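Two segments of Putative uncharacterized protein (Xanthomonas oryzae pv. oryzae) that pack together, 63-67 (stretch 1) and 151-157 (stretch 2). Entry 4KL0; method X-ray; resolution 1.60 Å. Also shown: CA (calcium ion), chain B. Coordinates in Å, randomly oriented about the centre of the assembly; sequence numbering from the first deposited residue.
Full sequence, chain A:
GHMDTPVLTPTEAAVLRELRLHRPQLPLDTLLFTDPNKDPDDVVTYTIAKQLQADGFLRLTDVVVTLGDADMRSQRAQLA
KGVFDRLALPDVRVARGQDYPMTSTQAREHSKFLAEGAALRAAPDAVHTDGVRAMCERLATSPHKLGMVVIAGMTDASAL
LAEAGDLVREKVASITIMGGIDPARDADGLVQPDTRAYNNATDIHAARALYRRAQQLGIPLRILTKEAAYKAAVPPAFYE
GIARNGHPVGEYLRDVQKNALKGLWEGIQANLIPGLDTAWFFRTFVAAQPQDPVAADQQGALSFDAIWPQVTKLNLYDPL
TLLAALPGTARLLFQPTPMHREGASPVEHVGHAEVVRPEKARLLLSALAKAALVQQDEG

Stretch 1 63-67: VVVTL
Stretch 2, residues 151-157: IAGMTDA

Residues 63-67 and 151-157 of one chain, at least 86 residues apart in sequence where they touch, pack over a small interface that buries 225 Å² in total. Stretch 1 enters as an extended strand, with phi/psi of -132/128 at Val63, -117/131 at Val64 and -109/136 at Val65. The strand ends there; Thr66 remains extended at -128/-175, and Leu67 turns to a positive phi at 87/107. Stretch 2 begins with Ile151 at -127/34, stretches out through Ala152 (-164/-168) and Gly153 (-64/162), and reaches Met154 (-110/18), the N-cap position of a helix. The helix starts with Thr155 (-51/-50), Asp156 (-79/-38) and Ala157 (-61/-39) and continues beyond the stretch. Two pairs set the register: Val64 CA lies 7.2 Å from Asp156 CA, and Thr66 CA lies 6.7 Å from Gly153 CA. The register thus runs in opposite order along the two stretches, the strand meeting the first helical turn and the residue after it meeting the loop that leads into the helix.

Side chains alternate along stretch 1, as an extended backbone dictates: the CA-to-CB bonds of Val64 and Thr66 point toward stretch 2, that of Val65 points away, and that of Leu67 (chi1 t, chi2 p) lies sideways. All three valines have chi1 t. Thr66, also chi1 t at -171°, is the most covered residue of the contact, at 82 Å². Its methyl CG2 sits 3.6 Å from Ala152 CB and likewise 3.6 Å from Gly153 O, so it packs against the loop. Gly153 has no side chain, but an ideal CB would point toward stretch 1, 4.1 Å from Thr66 CG2. The CA-to-CB bond of Asp156 (chi1 m, chi2 -61°) points toward stretch 1, and its carboxylate reaches both Val64 and Thr66: its CG is 3.7 Å from Val64 CG1, and its OD2 is 3.7 Å from Thr66 CB.

No direct hydrogen bond joins the stretches; three waters bridge them instead. Water 1 donates to Val64 O at 3.0 Å and to Asp156 OD2 at 2.7 Å, tying the strand backbone to the carboxylate. Water 2 accepts from Thr66 OG1 at 2.7 Å and donates to Asp156 OD2 at 2.8 Å, so that one carboxylate oxygen receives two waters. Water 3 donates to Thr66 OG1 at 2.8 Å and to Thr155 OG1 at 2.7 Å, spanning two hydroxyl oxygens that are themselves 4.3 Å apart. Thr155 has chi1 m and its CA-to-CB bond points toward stretch 1. Asp156 OD1 is hydrogen-bonded elsewhere in the structure.

The CA-to-CB bond of Met154 (chi1 m, chi2 t, chi3 -96°) points away, and the residue takes no part in the contact. Ile151 (chi1 p, chi2 t) is also outside the contact, but its carbonyl O binds the calcium ion at 2.4 Å, alongside waters 4, 5 and 6 and four atoms from elsewhere in the structure.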

ATOM      1  N   VAL A  63      11.083   5.609  -2.971  1.00 13.51           N
ATOM      2  CA  VAL A  63       9.792   5.762  -2.313  1.00 13.89           C
ATOM      3  C   VAL A  63       9.548   7.245  -2.062  1.00 16.16           C
ATOM      4  O   VAL A  63      10.405   7.949  -1.501  1.00 16.22           O
ATOM      5  CB  VAL A  63       9.840   4.984  -0.980  1.00 14.42           C
ATOM      6  CG1 VAL A  63       8.568   5.168  -0.211  1.00 14.64           C
ATOM      7  CG2 VAL A  63      10.059   3.507  -1.251  1.00 14.71           C
ATOM      8  N   VAL A  64       8.404   7.763  -2.485  1.00 12.23           N
ATOM      9  CA  VAL A  64       8.091   9.162  -2.223  1.00 13.21           C
ATOM     10  C   VAL A  64       6.838   9.194  -1.325  1.00 14.77           C
ATOM     11  O   VAL A  64       5.870   8.499  -1.565  1.00 14.94           O
ATOM     12  CB  VAL A  64       7.862   9.940  -3.501  1.00 15.47           C
ATOM     13  CG1 VAL A  64       7.519  11.367  -3.173  1.00 16.83           C
ATOM     14  CG2 VAL A  64       9.163   9.878  -4.397  1.00 18.80           C
ATOM     15  N   VAL A  65       6.905   9.962  -0.259  1.00 12.42           N
ATOM     16  CA  VAL A  65       5.916   9.869   0.846  1.00 11.60           C
ATOM     17  C   VAL A  65       5.017  11.110   0.853  1.00 14.01           C
ATOM     18  O   VAL A  65       5.495  12.280   0.775  1.00 14.98           O
ATOM     19  CB  VAL A  65       6.686   9.792   2.202  1.00 13.25           C
ATOM     20  CG1 VAL A  65       5.748   9.869   3.374  1.00 14.62           C
ATOM     21  CG2 VAL A  65       7.523   8.498   2.258  1.00 14.44           C
ATOM     22  N   THR A  66       3.711  10.890   1.035  1.00 12.24           N
ATOM     23  CA  THR A  66       2.758  11.995   1.026  1.00 10.98           C
ATOM     24  C   THR A  66       1.898  11.932   2.294  1.00 10.78           C
ATOM     25  O   THR A  66       2.214  11.153   3.188  1.00 12.55           O
ATOM     26  CB  THR A  66       1.926  12.004  -0.300  1.00 13.91           C
ATOM     27  OG1 THR A  66       1.135  13.197  -0.434  1.00 13.83           O
ATOM     28  CG2 THR A  66       0.994  10.781  -0.422  1.00 13.26           C
ATOM     29  N   LEU A  67       0.907  12.818   2.390  1.00 11.68           N
ATOM     30  CA  LEU A  67      -0.152  12.947   3.406  1.00 10.86           C
ATOM     31  C   LEU A  67       0.320  13.798   4.593  1.00 12.87           C
ATOM     32  O   LEU A  67       1.174  13.351   5.381  1.00 12.58           O
ATOM     33  CB  LEU A  67      -0.699  11.565   3.919  1.00  9.97           C
ATOM     34  CG  LEU A  67      -1.967  11.680   4.763  1.00 10.47           C
ATOM     35  CD1 LEU A  67      -3.200  11.979   3.857  1.00 12.58           C
ATOM     36  CD2 LEU A  67      -2.187  10.294   5.382  1.00 11.54           C
ATOM     37  N   ILE A 151      -0.066   3.646  -3.315  1.00  9.61           N
ATOM     38  CA  ILE A 151      -0.845   3.192  -2.172  1.00  9.89           C
ATOM     39  C   ILE A 151      -1.085   4.385  -1.265  1.00  9.83           C
ATOM     40  O   ILE A 151      -1.224   4.194  -0.085  1.00 10.78           O
ATOM     41  CB  ILE A 151      -0.141   2.054  -1.409  1.00  9.72           C
ATOM     42  CG1 ILE A 151       1.329   2.378  -1.068  1.00 10.46           C
ATOM     43  CG2 ILE A 151      -0.157   0.769  -2.300  1.00 11.69           C
ATOM     44  CD1 ILE A 151       2.011   1.344  -0.184  1.00 10.12           C
ATOM     45  N   ALA A 152      -1.247   5.565  -1.840  1.00  9.21           N
ATOM     46  CA  ALA A 152      -1.546   6.805  -1.120  1.00  7.88           C
ATOM     47  C   ALA A 152      -2.042   7.820  -2.088  1.00 10.82           C
ATOM     48  O   ALA A 152      -2.258   7.458  -3.239  1.00 11.35           O
ATOM     49  CB  ALA A 152      -0.253   7.369  -0.408  1.00 10.05           C
ATOM     50  N   GLY A 153      -2.136   9.091  -1.655  1.00 11.04           N
ATOM     51  CA  GLY A 153      -2.589  10.171  -2.540  1.00 10.97           C
ATOM     52  C   GLY A 153      -1.597  10.351  -3.667  1.00 11.05           C
ATOM     53  O   GLY A 153      -0.421   9.915  -3.612  1.00 11.38           O
ATOM     54  N   MET A 154      -2.066  11.010  -4.726  1.00 11.29           N
ATOM     55  CA  MET A 154      -1.343  10.932  -5.970  1.00 11.66           C
ATOM     56  C   MET A 154      -0.657  12.251  -6.339  1.00 11.89           C
ATOM     57  O   MET A 154      -0.222  12.380  -7.487  1.00 14.13           O
ATOM     58  CB  MET A 154      -2.334  10.510  -7.072  1.00 12.51           C
ATOM     59  CG  MET A 154      -2.444   8.972  -7.095  1.00 14.83           C
ATOM     60  SD  MET A 154      -4.025   8.247  -7.669  1.00 10.18           S
ATOM     61  CE  MET A 154      -4.788   7.981  -6.097  1.00 17.14           C
ATOM     62  N   THR A 155      -0.462  13.163  -5.382  1.00 11.45           N
ATOM     63  CA  THR A 155       0.231  14.452  -5.695  1.00 12.40           C
ATOM     64  C   THR A 155       1.567  14.215  -6.419  1.00 15.08           C
ATOM     65  O   THR A 155       1.878  14.833  -7.466  1.00 15.34           O
ATOM     66  CB  THR A 155       0.527  15.147  -4.384  1.00 15.45           C
ATOM     67  OG1 THR A 155      -0.701  15.324  -3.669  1.00 14.24           O
ATOM     68  CG2 THR A 155       1.247  16.463  -4.589  1.00 17.30           C
ATOM     69  N   ASP A 156       2.388  13.339  -5.863  1.00 13.24           N
ATOM     70  CA  ASP A 156       3.729  13.067  -6.446  1.00 13.03           C
ATOM     71  C   ASP A 156       3.709  12.151  -7.654  1.00 14.48           C
ATOM     72  O   ASP A 156       4.529  12.331  -8.600  1.00 16.74           O
ATOM     73  CB  ASP A 156       4.657  12.534  -5.353  1.00 15.37           C
ATOM     74  CG  ASP A 156       4.636  13.440  -4.161  1.00 17.54           C
ATOM     75  OD1 ASP A 156       5.019  14.628  -4.310  1.00 18.64           O
ATOM     76  OD2 ASP A 156       4.202  13.029  -3.086  1.00 17.73           O
ATOM     77  N   ALA A 157       2.852  11.123  -7.653  1.00 13.44           N
ATOM     78  CA  ALA A 157       2.765  10.290  -8.826  1.00 11.29           C
ATOM     79  C   ALA A 157       2.327  11.103 -10.034  1.00 13.53           C
ATOM     80  O   ALA A 157       2.822  10.875 -11.124  1.00 13.92           O
ATOM     81  CB  ALA A 157       1.781   9.088  -8.577  1.00 15.24           C
TER
HETATM   82 CA    CA B 501      -1.711   3.759   2.240  1.00 10.46          CA
HETATM   83  O   HOH W   1       3.851  10.322  -2.862  1.00 15.29           O
HETATM   84  O   HOH W   2       3.051  14.850  -1.319  1.00 15.44           O
HETATM   85  O   HOH W   3      -1.046  13.030  -2.260  1.00 15.75           O
HETATM   86  O   HOH W   4      -3.964   2.977   0.982  1.00 13.09           O
HETATM   87  O   HOH W   5      -3.333   3.030   3.978  1.00 15.13           O
HETATM   88  O   HOH W   6      -3.530   5.611   2.226  1.00 12.46           O